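Local coordinates for protein GCN5-related N-acetyltransferase (Arthrobacter sp., PDB 2R1I) that probably transfers an acetyl group from acetyl-coenzyme A to an acceptor that is not yet identified, as a dimeric member of the GNAT family, at residues L85-N90 against P96-D101; V71-G76 against C123-S128; A117-S122 against R152-T157; I136-D139 against D144-R147; A33-Q38 against E77-L82. One frame throughout, in Å; residues are numbered along the deposited sequence.

Interaction 1: residues L85-N90 against P96-D101; sequences LSFRPN and PVAILD
L85 and L100 face each other as a non-hydrogen-bonded antiparallel pair, with L85 CD2 4.0 Å from L100 CD1 on the sheet face that helix 109-128 covers. S86 and I99 form the next, hydrogen-bonded pair, with S86 N to I99 O at 2.9 Å and the return bond, I99 N to S86 O, just as long. On the other face S86 OG, held between its own backbone N and carbonyl carbon (chi1 62°), donates to D101 OD1 at 2.7 Å, from the syn side and 17° out of the carboxylate plane. With an alanine at D101, the S86 hydroxyl would probably lose this acceptor and become freer to turn. F87 returns to the face of L85: A98 CB lies over one face of its ring, 4.0 Å from F87 CE2, and P96 meets the ring edge. The R88 guanidinium runs beside V97, whose CG1 sits over one of its faces, 3.5 Å from R88 NH1. A water in the plane of that group accepts from R88 NH1 and donates to V97 O, and R88 NH2 forms a salt bridge with E135 of strand 133-139. N90 CB closes on V97 CG2 at 3.6 Å. The arrangement is the antiparallel beta hairpin of strands 81-88 and 97-104 in the central GNAT sheet, its second strand bent by an inverse gamma turn at L100.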
# COMPACT_ATOMS: atom_id res chain seq x y z
N LEU A 85 2.70 4.12 -10.10
CA LEU A 85 2.73 4.65 -8.71
C LEU A 85 1.35 4.84 -8.19
O LEU A 85 0.52 5.41 -8.88
CB LEU A 85 3.42 6.00 -8.64
CG LEU A 85 4.92 5.99 -8.92
CD1 LEU A 85 5.44 7.38 -9.32
CD2 LEU A 85 5.66 5.48 -7.68
N SER A 86 1.08 4.44 -6.94
CA SER A 86 -0.17 4.77 -6.30
C SER A 86 0.11 5.62 -5.06
O SER A 86 1.13 5.45 -4.43
CB SER A 86 -0.93 3.52 -5.90
OG SER A 86 -0.26 2.71 -4.97
N PHE A 87 -0.84 6.50 -4.78
CA PHE A 87 -0.77 7.44 -3.65
C PHE A 87 -1.95 7.25 -2.74
O PHE A 87 -3.07 7.00 -3.20
CB PHE A 87 -0.79 8.85 -4.22
CG PHE A 87 0.45 9.21 -4.99
CD1 PHE A 87 0.58 8.86 -6.32
CD2 PHE A 87 1.49 9.83 -4.34
CE1 PHE A 87 1.77 9.16 -6.99
CE2 PHE A 87 2.66 10.14 -4.97
CZ PHE A 87 2.80 9.81 -6.32
N ARG A 88 -1.72 7.45 -1.45
CA ARG A 88 -2.80 7.34 -0.47
C ARG A 88 -2.43 8.19 0.75
O ARG A 88 -1.25 8.43 1.03
CB ARG A 88 -2.99 5.88 -0.06
CG ARG A 88 -1.90 5.32 0.83
CD ARG A 88 -1.95 3.81 1.02
NE ARG A 88 -1.02 3.38 2.05
CZ ARG A 88 0.26 3.01 1.88
NH1 ARG A 88 0.84 3.02 0.68
NH2 ARG A 88 0.96 2.61 2.92
N PRO A 89 -3.44 8.61 1.51
CA PRO A 89 -3.09 9.32 2.75
C PRO A 89 -2.65 8.31 3.86
O PRO A 89 -2.93 7.11 3.75
CB PRO A 89 -4.39 9.98 3.17
CG PRO A 89 -5.40 9.71 2.13
CD PRO A 89 -4.92 8.55 1.33
N ASN A 90 -2.19 8.83 4.98
CA ASN A 90 -1.68 7.99 6.08
C ASN A 90 -1.80 8.82 7.35
O ASN A 90 -1.49 10.00 7.34
CB ASN A 90 -0.27 7.58 5.77
CG ASN A 90 0.31 6.59 6.79
OD1 ASN A 90 0.74 7.02 7.85
ND2 ASN A 90 0.35 5.30 6.46
N PRO A 96 1.16 12.26 1.16
CA PRO A 96 0.77 10.90 0.80
C PRO A 96 1.94 9.91 1.03
O PRO A 96 3.12 10.30 1.10
CB PRO A 96 0.49 10.99 -0.70
CG PRO A 96 1.38 12.07 -1.15
CD PRO A 96 1.37 13.09 -0.03
N VAL A 97 1.59 8.63 1.13
CA VAL A 97 2.51 7.52 1.05
C VAL A 97 2.31 6.94 -0.36
O VAL A 97 1.17 6.79 -0.83
CB VAL A 97 2.30 6.45 2.11
CG1 VAL A 97 3.26 5.26 1.91
CG2 VAL A 97 2.52 7.09 3.52
N ALA A 98 3.44 6.65 -1.03
CA ALA A 98 3.40 6.11 -2.37
C ALA A 98 3.83 4.66 -2.39
O ALA A 98 4.70 4.24 -1.60
CB ALA A 98 4.27 6.93 -3.29
N ILE A 99 3.27 3.87 -3.34
CA ILE A 99 3.75 2.53 -3.65
C ILE A 99 4.19 2.51 -5.11
O ILE A 99 3.47 3.03 -6.00
CB ILE A 99 2.69 1.41 -3.38
CG1 ILE A 99 2.21 1.40 -1.91
CG2 ILE A 99 3.18 0.01 -3.76
CD1 ILE A 99 0.88 0.62 -1.73
N LEU A 100 5.35 1.91 -5.33
CA LEU A 100 5.75 1.48 -6.68
C LEU A 100 5.01 0.18 -7.03
O LEU A 100 5.48 -0.92 -6.77
CB LEU A 100 7.26 1.32 -6.75
CG LEU A 100 7.82 1.04 -8.16
CD1 LEU A 100 7.55 2.26 -9.08
CD2 LEU A 100 9.34 0.74 -8.12
N ASP A 101 3.78 0.33 -7.56
CA ASP A 101 2.88 -0.78 -7.88
C ASP A 101 3.53 -1.70 -8.91
O ASP A 101 3.40 -2.92 -8.85
CB ASP A 101 1.56 -0.24 -8.49
CG ASP A 101 0.64 0.48 -7.52
OD1 ASP A 101 0.96 0.66 -6.33
OD2 ASP A 101 -0.43 0.93 -8.00
O HOH W 1 -0.09 4.13 -1.95

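Interaction 2: residues V71-G76 against C123-S128; sequences VVLLAG and CGLVRS
L125 meets V71 and L73 through one methyl group, in the way the long helix 109-128 of a GNAT fold lies over a face of the central sheet. The helix segment 123-128 gives this single leucine to strand 70-75, and the touch is purely apolar. C123 begins the last turns of the helix and packs on R170 of the second subunit, while its carbonyl takes the backbone bond from R127 N. G124 does the same for S128 N, so the helical pattern holds through the segment. L125 then points to the strand: with CG anti to the backbone N (chi1 -165°), its CD1 comes to 4.0 Å from V71 CG1 and 3.9 Å from L73 CD2. These two strand residues lie on the same sheet face, so the methyl reaches both. L73 and L125 run past each other in opposite directions, and F87 of strand 81-88 also packs against L125. Two conformers are deposited for L125, so these distances hold for one of them and the grip of this methyl may vary. V126, one step on, packs on A98 of strand 97-104 and on L172 of the second subunit. R127, more exposed, also reaches that subunit: its NE makes a salt bridge with the terminal carboxylate of L172 there. At S128 the hydroxyl turns back along the helix: S128 OG donates to L125 O at 2.7 Å, tilted 17° from the carbonyl plane.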
# COMPACT_ATOMS: atom_id res chain seq x y z
N VAL A 71 -0.47 7.09 -10.92
CA VAL A 71 0.30 7.85 -11.90
C VAL A 71 1.18 6.85 -12.64
O VAL A 71 1.73 5.92 -12.05
CB VAL A 71 1.16 8.94 -11.18
CG1 VAL A 71 2.20 9.54 -12.21
CG2 VAL A 71 0.27 10.01 -10.46
N VAL A 72 1.28 7.01 -13.96
CA VAL A 72 2.10 6.12 -14.81
C VAL A 72 3.16 6.98 -15.49
O VAL A 72 2.87 8.05 -16.03
CB VAL A 72 1.28 5.33 -15.82
CG1 VAL A 72 2.23 4.58 -16.81
CG2 VAL A 72 0.27 4.41 -15.09
N LEU A 73 4.41 6.52 -15.37
CA LEU A 73 5.58 7.14 -16.05
C LEU A 73 6.02 6.22 -17.19
O LEU A 73 6.03 4.98 -17.02
CB LEU A 73 6.76 7.47 -15.11
CG LEU A 73 6.47 8.38 -13.92
CD1 LEU A 73 7.71 8.59 -13.08
CD2 LEU A 73 5.86 9.70 -14.38
N LEU A 74 6.37 6.83 -18.34
CA LEU A 74 6.78 6.12 -19.53
C LEU A 74 8.22 6.50 -19.90
O LEU A 74 8.58 7.67 -19.82
CB LEU A 74 5.89 6.48 -20.72
CG LEU A 74 4.42 6.10 -20.58
CD1 LEU A 74 3.61 6.69 -21.70
CD2 LEU A 74 4.29 4.59 -20.57
N ALA A 75 9.01 5.49 -20.26
CA ALA A 75 10.42 5.63 -20.68
C ALA A 75 10.55 5.08 -22.10
O ALA A 75 10.10 3.97 -22.39
CB ALA A 75 11.31 4.86 -19.76
N GLY A 76 11.17 5.88 -22.96
CA GLY A 76 11.44 5.49 -24.34
C GLY A 76 10.52 6.18 -25.32
O GLY A 76 9.45 6.63 -24.98
N CYS A 123 10.81 8.70 -7.62
CA CYS A 123 11.13 9.35 -6.36
C CYS A 123 10.91 10.86 -6.42
O CYS A 123 10.39 11.46 -5.48
CB CYS A 123 12.56 9.02 -5.94
SG CYS A 123 12.83 7.32 -5.53
N GLY A 124 11.31 11.49 -7.52
CA GLY A 124 11.08 12.91 -7.73
C GLY A 124 9.62 13.31 -7.73
O GLY A 124 9.23 14.30 -7.13
N LEU A 125 8.82 12.52 -8.41
CA LEU A 125 7.40 12.78 -8.45
C LEU A 125 6.75 12.64 -7.06
O LEU A 125 5.96 13.47 -6.68
CB LEU A 125 6.75 11.88 -9.48
CG LEU A 125 5.33 12.27 -9.89
CD1 LEU A 125 5.15 12.15 -11.38
CD2 LEU A 125 4.40 11.38 -9.14
N VAL A 126 7.13 11.62 -6.30
CA VAL A 126 6.65 11.46 -4.92
C VAL A 126 7.00 12.67 -4.05
O VAL A 126 6.14 13.22 -3.35
CB VAL A 126 7.13 10.09 -4.30
CG1 VAL A 126 6.74 10.01 -2.81
CG2 VAL A 126 6.60 8.89 -5.12
N ARG A 127 8.27 13.10 -4.11
CA ARG A 127 8.70 14.29 -3.38
C ARG A 127 7.86 15.51 -3.78
O ARG A 127 7.47 16.29 -2.91
CB ARG A 127 10.18 14.60 -3.65
CG ARG A 127 11.17 13.86 -2.74
CD ARG A 127 12.63 14.52 -2.74
NE ARG A 127 13.62 13.55 -2.24
CZ ARG A 127 14.30 12.69 -3.01
NH1 ARG A 127 14.14 12.67 -4.34
NH2 ARG A 127 15.17 11.85 -2.44
N SER A 128 7.60 15.67 -5.07
CA SER A 128 6.84 16.81 -5.59
C SER A 128 5.44 16.85 -5.02
O SER A 128 4.89 17.93 -4.85
CB SER A 128 6.78 16.84 -7.13
OG SER A 128 5.82 15.93 -7.72

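Interaction 3: residues A117-S122 against R152-T157; sequences ALLAAS and RGFTNT. With EDO (1,2-ethanediol), chain J.
The F154 ring is met obliquely by L119, whose two methyls both settle near one ring corner: F154 CE1 is 3.9 Å from L119 CD2, with L119 CD1 equally close. Farther round the ring, I136 of strand 133-139 packs on it, as does R170 of the second subunit. The other flat group, the R152 guanidinium, stands off from L119 and is held by polar bonds, NE to S116 OG and NH1 to F148 O. This is GNAT core packing, with helix 109-128 against the loop that follows helix 143-150. L119, its CG anti to the backbone N (chi1 177°), sends CD2 across the aliphatic part of R152, 3.7 Å from R152 CB and 3.8 Å from R152 CD, so one methyl serves both arginine stem and aromatic ring. Beyond F154 the chain runs to the second subunit, to which T155 is bonded through its backbone. T155 OG1 donates to T157 O at 3.1 Å, in the carbonyl plane and on a lone pair. A valine replacing T155 would probably leave T157 O without this bond and the 155-157 bend less firmly set. A 1,2-ethanediol, probably from the crystallisation liquor, lies beside this loop, its O2 3.0 Å from G153 O. Within the helix, L118 O accepts twice, and S122 N and S122 OG come to it from opposite faces of the carbonyl plane, OG at 2.8 Å.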
# COMPACT_ATOMS: atom_id res chain seq x y z
N ALA A 117 16.25 4.69 -14.47
CA ALA A 117 15.69 6.03 -14.79
C ALA A 117 14.23 6.20 -14.30
O ALA A 117 13.83 7.25 -13.79
CB ALA A 117 15.75 6.27 -16.36
N LEU A 118 13.44 5.16 -14.48
CA LEU A 118 12.05 5.21 -14.07
C LEU A 118 11.95 5.35 -12.54
O LEU A 118 11.08 6.09 -12.03
CB LEU A 118 11.32 3.98 -14.60
CG LEU A 118 10.90 4.09 -16.07
CD1 LEU A 118 10.58 2.73 -16.67
CD2 LEU A 118 9.66 5.05 -16.20
N LEU A 119 12.81 4.62 -11.83
CA LEU A 119 12.80 4.67 -10.36
C LEU A 119 13.16 6.09 -9.85
O LEU A 119 12.52 6.64 -8.97
CB LEU A 119 13.69 3.59 -9.73
CG LEU A 119 13.78 3.65 -8.19
CD1 LEU A 119 12.34 3.51 -7.60
CD2 LEU A 119 14.73 2.59 -7.63
N ALA A 120 14.20 6.67 -10.43
CA ALA A 120 14.61 8.01 -10.06
C ALA A 120 13.52 9.04 -10.34
O ALA A 120 13.25 9.93 -9.51
CB ALA A 120 15.97 8.36 -10.77
N ALA A 121 12.87 8.94 -11.49
CA ALA A 121 11.78 9.85 -11.82
C ALA A 121 10.60 9.68 -10.82
O ALA A 121 9.97 10.66 -10.43
CB ALA A 121 11.31 9.62 -13.27
N SER A 122 10.33 8.43 -10.43
CA SER A 122 9.26 8.11 -9.43
C SER A 122 9.56 8.77 -8.08
O SER A 122 8.71 9.40 -7.50
CB SER A 122 9.12 6.60 -9.24
OG SER A 122 8.76 5.93 -10.46
N ARG A 152 19.63 0.97 -4.78
CA ARG A 152 19.02 2.29 -5.02
C ARG A 152 18.17 2.76 -3.80
O ARG A 152 17.08 3.33 -3.94
CB ARG A 152 18.15 2.25 -6.28
CG ARG A 152 19.00 2.17 -7.52
CD ARG A 152 18.24 1.63 -8.71
NE ARG A 152 19.17 1.52 -9.85
CZ ARG A 152 20.03 0.52 -10.05
NH1 ARG A 152 20.13 -0.49 -9.19
NH2 ARG A 152 20.82 0.54 -11.11
N GLY A 153 18.66 2.48 -2.60
CA GLY A 153 18.16 3.15 -1.39
C GLY A 153 17.01 2.50 -0.65
O GLY A 153 16.51 3.05 0.34
N PHE A 154 16.56 1.34 -1.13
CA PHE A 154 15.49 0.62 -0.45
C PHE A 154 16.00 -0.41 0.54
O PHE A 154 17.02 -1.04 0.30
CB PHE A 154 14.56 -0.08 -1.44
CG PHE A 154 13.70 0.85 -2.21
CD1 PHE A 154 14.22 1.56 -3.28
CD2 PHE A 154 12.34 1.01 -1.88
CE1 PHE A 154 13.43 2.43 -4.00
CE2 PHE A 154 11.52 1.90 -2.59
CZ PHE A 154 12.07 2.62 -3.66
N THR A 155 15.28 -0.58 1.65
CA THR A 155 15.57 -1.65 2.62
C THR A 155 14.31 -2.42 3.00
O THR A 155 13.22 -1.91 2.90
CB THR A 155 16.23 -1.08 3.88
OG1 THR A 155 16.60 -2.16 4.75
CG2 THR A 155 15.33 -0.13 4.57
N ASN A 156 14.46 -3.69 3.40
CA ASN A 156 13.32 -4.48 3.89
C ASN A 156 13.33 -4.65 5.41
O ASN A 156 12.47 -5.32 5.98
CB ASN A 156 13.23 -5.85 3.21
CG ASN A 156 14.44 -6.72 3.47
OD1 ASN A 156 15.18 -6.53 4.43
ND2 ASN A 156 14.64 -7.71 2.60
N THR A 157 14.29 -4.02 6.06
CA THR A 157 14.38 -4.10 7.51
C THR A 157 14.49 -2.68 8.05
O THR A 157 15.17 -1.85 7.48
CB THR A 157 15.57 -5.00 7.96
OG1 THR A 157 16.81 -4.40 7.56
CG2 THR A 157 15.49 -6.39 7.32
C1 EDO J . 15.22 4.65 4.30
O1 EDO J . 15.44 5.28 3.05
C2 EDO J . 15.99 3.34 4.33
O2 EDO J . 15.64 2.57 3.18

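Interaction 4: residues I136-D139 against D144-R147; sequences INVD and DARR
V138 CG1 rests on the aliphatic stem of R146, 3.7 Å from R146 CG, and these two residues carry most of the surface buried here. V138 has this methyl anti to its backbone N (chi1 -178°), which turns it from the strand to the helix. The same methyl also finds A145 CB at 4.1 Å, so one methyl touches two successive residues of the helix. No hydrogen bond joins the segments: the contact is aliphatic, and the polar end of the arginine goes to other partners. The two elements are successive in the chain, strand 133-139 leading through a short turn into helix 143-150, the last strand-to-helix unit of the GNAT core before the chain reaches its C-terminal strand. The R146 side chain passes D139 O, with its CD 4.0 Å from that oxygen, and then bends at chi3 (62°). Its NH1 is bonded to G140 O in the turn and its NE to Y168 OH of the second subunit. V138 also packs on Y168 of that subunit, where residues 136-139 pair antiparallel with one of its strands and the sheet runs on across the dimer interface. At the start of the helix segment, on its exposed surface, D144 OD1 meets the edge of the R147 guanidinium, in its plane, in a salt bridge of 2.6 Å to R147 NH2.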
# COMPACT_ATOMS: atom_id res chain seq x y z
N ILE A 136 7.49 -0.74 -1.71
CA ILE A 136 7.37 -1.78 -2.73
C ILE A 136 7.14 -3.09 -2.02
O ILE A 136 7.66 -3.32 -0.92
CB ILE A 136 8.64 -1.97 -3.55
CG1 ILE A 136 9.40 -0.69 -3.81
CG2 ILE A 136 8.35 -2.61 -4.93
CD1 ILE A 136 10.80 -1.00 -4.44
N ASN A 137 6.38 -3.97 -2.67
CA ASN A 137 6.28 -5.34 -2.24
C ASN A 137 6.98 -6.21 -3.31
O ASN A 137 6.70 -6.05 -4.50
CB ASN A 137 4.81 -5.68 -1.95
CG ASN A 137 4.21 -4.73 -0.87
OD1 ASN A 137 3.30 -3.93 -1.16
ND2 ASN A 137 4.73 -4.80 0.37
N VAL A 138 7.89 -7.06 -2.87
CA VAL A 138 8.79 -7.82 -3.76
C VAL A 138 8.80 -9.31 -3.37
O VAL A 138 8.92 -9.65 -2.19
CB VAL A 138 10.26 -7.30 -3.67
CG1 VAL A 138 11.19 -8.07 -4.62
CG2 VAL A 138 10.34 -5.80 -3.91
N ASP A 139 8.67 -10.20 -4.35
CA ASP A 139 8.77 -11.64 -4.06
C ASP A 139 10.17 -11.96 -3.58
O ASP A 139 11.15 -11.53 -4.18
CB ASP A 139 8.42 -12.46 -5.31
CG ASP A 139 8.35 -13.97 -5.04
OD1 ASP A 139 9.23 -14.55 -4.35
OD2 ASP A 139 7.38 -14.59 -5.53
N ASP A 144 16.93 -10.72 -8.42
CA ASP A 144 17.33 -9.66 -9.34
C ASP A 144 16.67 -8.32 -8.93
O ASP A 144 17.34 -7.29 -8.89
CB ASP A 144 16.97 -9.98 -10.79
CG ASP A 144 17.86 -11.07 -11.42
OD1 ASP A 144 18.88 -11.56 -10.85
OD2 ASP A 144 17.51 -11.45 -12.56
N ALA A 145 15.37 -8.35 -8.64
CA ALA A 145 14.64 -7.14 -8.22
C ALA A 145 15.16 -6.67 -6.86
O ALA A 145 15.41 -5.48 -6.64
CB ALA A 145 13.15 -7.40 -8.18
N ARG A 146 15.36 -7.62 -5.96
CA ARG A 146 15.88 -7.27 -4.65
C ARG A 146 17.26 -6.58 -4.75
O ARG A 146 17.49 -5.55 -4.11
CB ARG A 146 15.93 -8.49 -3.72
CG ARG A 146 14.58 -9.15 -3.50
CD ARG A 146 14.71 -10.40 -2.69
NE ARG A 146 15.24 -10.18 -1.35
CZ ARG A 146 15.46 -11.16 -0.47
NH1 ARG A 146 15.18 -12.42 -0.79
NH2 ARG A 146 15.95 -10.89 0.72
N ARG A 147 18.15 -7.12 -5.57
CA ARG A 147 19.48 -6.51 -5.72
C ARG A 147 19.40 -5.11 -6.31
O ARG A 147 20.12 -4.19 -5.89
CB ARG A 147 20.38 -7.38 -6.60
CG ARG A 147 21.85 -6.92 -6.67
CD ARG A 147 22.72 -7.92 -7.48
NE ARG A 147 21.90 -8.55 -8.52
CZ ARG A 147 21.58 -9.84 -8.60
NH1 ARG A 147 22.06 -10.75 -7.76
NH2 ARG A 147 20.77 -10.23 -9.58

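Interaction 5: residues A33-Q38 against E77-L82; sequences AATVAQ and EPPTGL
V36 and L82 make the buried half of this contact, while T35 and P79 make the half nearer to solvent. On the buried side V36 CG1, anti to its backbone N (chi1 175°), comes to 4.3 Å from L82 CD2. Company makes this side close: L61 of helix 54-64 and V72 and L74 of strand 70-75 also pack on V36, and M39, L40 and L74 gather round L82, so the pair is one piece of a larger apolar layer. One helix position earlier, T35 CG2 approaches P79 CG, again at 4.3 Å, a light touch of a methyl on a proline ring. Both residues are partly exposed, no hydrogen bond crosses, and M39 on the same helix also touches P79. The chain entering P79 turns through a cis peptide before P78, and E77 and P78 lie at the solvent side without meeting the helix. Next, a classic beta bulge sets two residues, T80 and G81, against the single A75 of strand 70-75. Helix 33-47 thus packs against the start of strand 81-88, on the sheet face opposite that covered by helix 109-128, as in the alpha-beta-alpha layering of the GNAT fold.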
# COMPACT_ATOMS: atom_id res chain seq x y z
N ALA A 33 -3.89 6.20 -22.70
CA ALA A 33 -4.56 5.02 -22.11
C ALA A 33 -4.38 3.73 -22.93
O ALA A 33 -4.07 2.65 -22.35
CB ALA A 33 -6.04 5.28 -21.76
N ALA A 34 -4.53 3.80 -24.24
CA ALA A 34 -4.41 2.61 -25.06
C ALA A 34 -2.98 2.08 -25.09
O ALA A 34 -2.76 0.84 -25.05
CB ALA A 34 -4.99 2.84 -26.50
N THR A 35 -2.01 2.99 -25.18
CA THR A 35 -0.60 2.63 -25.18
C THR A 35 -0.25 1.88 -23.92
O THR A 35 0.33 0.76 -23.95
CB THR A 35 0.27 3.90 -25.34
OG1 THR A 35 0.09 4.40 -26.66
CG2 THR A 35 1.79 3.65 -25.11
N VAL A 36 -0.65 2.45 -22.81
CA VAL A 36 -0.35 1.90 -21.47
C VAL A 36 -1.05 0.54 -21.31
O VAL A 36 -0.45 -0.42 -20.82
CB VAL A 36 -0.71 2.86 -20.33
CG1 VAL A 36 -0.51 2.17 -18.98
CG2 VAL A 36 0.19 4.12 -20.40
N ALA A 37 -2.31 0.47 -21.73
CA ALA A 37 -3.08 -0.79 -21.68
C ALA A 37 -2.35 -1.92 -22.40
O ALA A 37 -2.18 -3.02 -21.85
CB ALA A 37 -4.47 -0.60 -22.28
N GLN A 38 -1.86 -1.63 -23.59
CA GLN A 38 -1.15 -2.63 -24.40
C GLN A 38 0.19 -3.01 -23.80
O GLN A 38 0.54 -4.21 -23.76
CB GLN A 38 -0.93 -2.09 -25.81
CG GLN A 38 -0.42 -3.12 -26.79
CD GLN A 38 -1.45 -4.23 -27.08
OE1 GLN A 38 -2.57 -3.97 -27.56
NE2 GLN A 38 -1.07 -5.47 -26.79
N GLU A 77 10.97 6.29 -26.57
CA GLU A 77 10.09 6.75 -27.62
C GLU A 77 10.42 5.91 -28.85
O GLU A 77 11.47 6.09 -29.46
CB GLU A 77 10.24 8.26 -27.84
CG GLU A 77 9.21 8.85 -28.82
CD GLU A 77 7.77 8.47 -28.48
OE1 GLU A 77 7.34 8.71 -27.32
OE2 GLU A 77 7.07 7.92 -29.37
N PRO A 78 9.57 4.92 -29.18
CA PRO A 78 8.31 4.62 -28.50
C PRO A 78 8.55 4.11 -27.07
O PRO A 78 9.63 3.61 -26.77
CB PRO A 78 7.72 3.50 -29.36
CG PRO A 78 8.92 2.81 -29.93
CD PRO A 78 9.86 3.94 -30.24
N PRO A 79 7.55 4.25 -26.18
CA PRO A 79 7.79 3.72 -24.83
C PRO A 79 8.05 2.19 -24.76
O PRO A 79 7.31 1.39 -25.36
CB PRO A 79 6.52 4.08 -24.07
CG PRO A 79 5.80 5.09 -24.91
CD PRO A 79 6.24 4.88 -26.32
N THR A 80 9.12 1.81 -24.05
CA THR A 80 9.44 0.39 -23.83
C THR A 80 9.53 -0.03 -22.36
O THR A 80 9.78 -1.22 -22.06
CB THR A 80 10.75 0.04 -24.53
OG1 THR A 80 11.81 0.84 -24.00
CG2 THR A 80 10.62 0.28 -26.04
N GLY A 81 9.34 0.93 -21.48
CA GLY A 81 9.27 0.69 -20.04
C GLY A 81 8.29 1.64 -19.37
O GLY A 81 8.04 2.74 -19.83
N LEU A 82 7.78 1.20 -18.24
CA LEU A 82 6.87 2.03 -17.47
C LEU A 82 6.98 1.77 -15.98
O LEU A 82 7.47 0.70 -15.57
CB LEU A 82 5.44 1.83 -17.97
CG LEU A 82 4.70 0.51 -17.84
CD1 LEU A 82 4.29 0.16 -16.40
CD2 LEU A 82 3.42 0.56 -18.70

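From the N terminus, interaction 5 closes first, bringing helix 33-47 to the start of strand 81-88. Interaction 2 opens inside that span, at strand 70-75, and ends on helix 109-128, so the two cross. Interaction 1, the hairpin of strands 81-88 and 97-104, lies wholly within the span of interaction 2 and starts soon after interaction 5 has closed. Interaction 3 opens on helix 109-128 before interaction 2 ends, so these also cross, and it encloses interaction 4, the short strand-to-helix step 136-147. Interactions 2 and 3 share helix 109-128 over one sheet face, interaction 5 holds the other, and interactions 3 and 4 adjoin at strand 133-139.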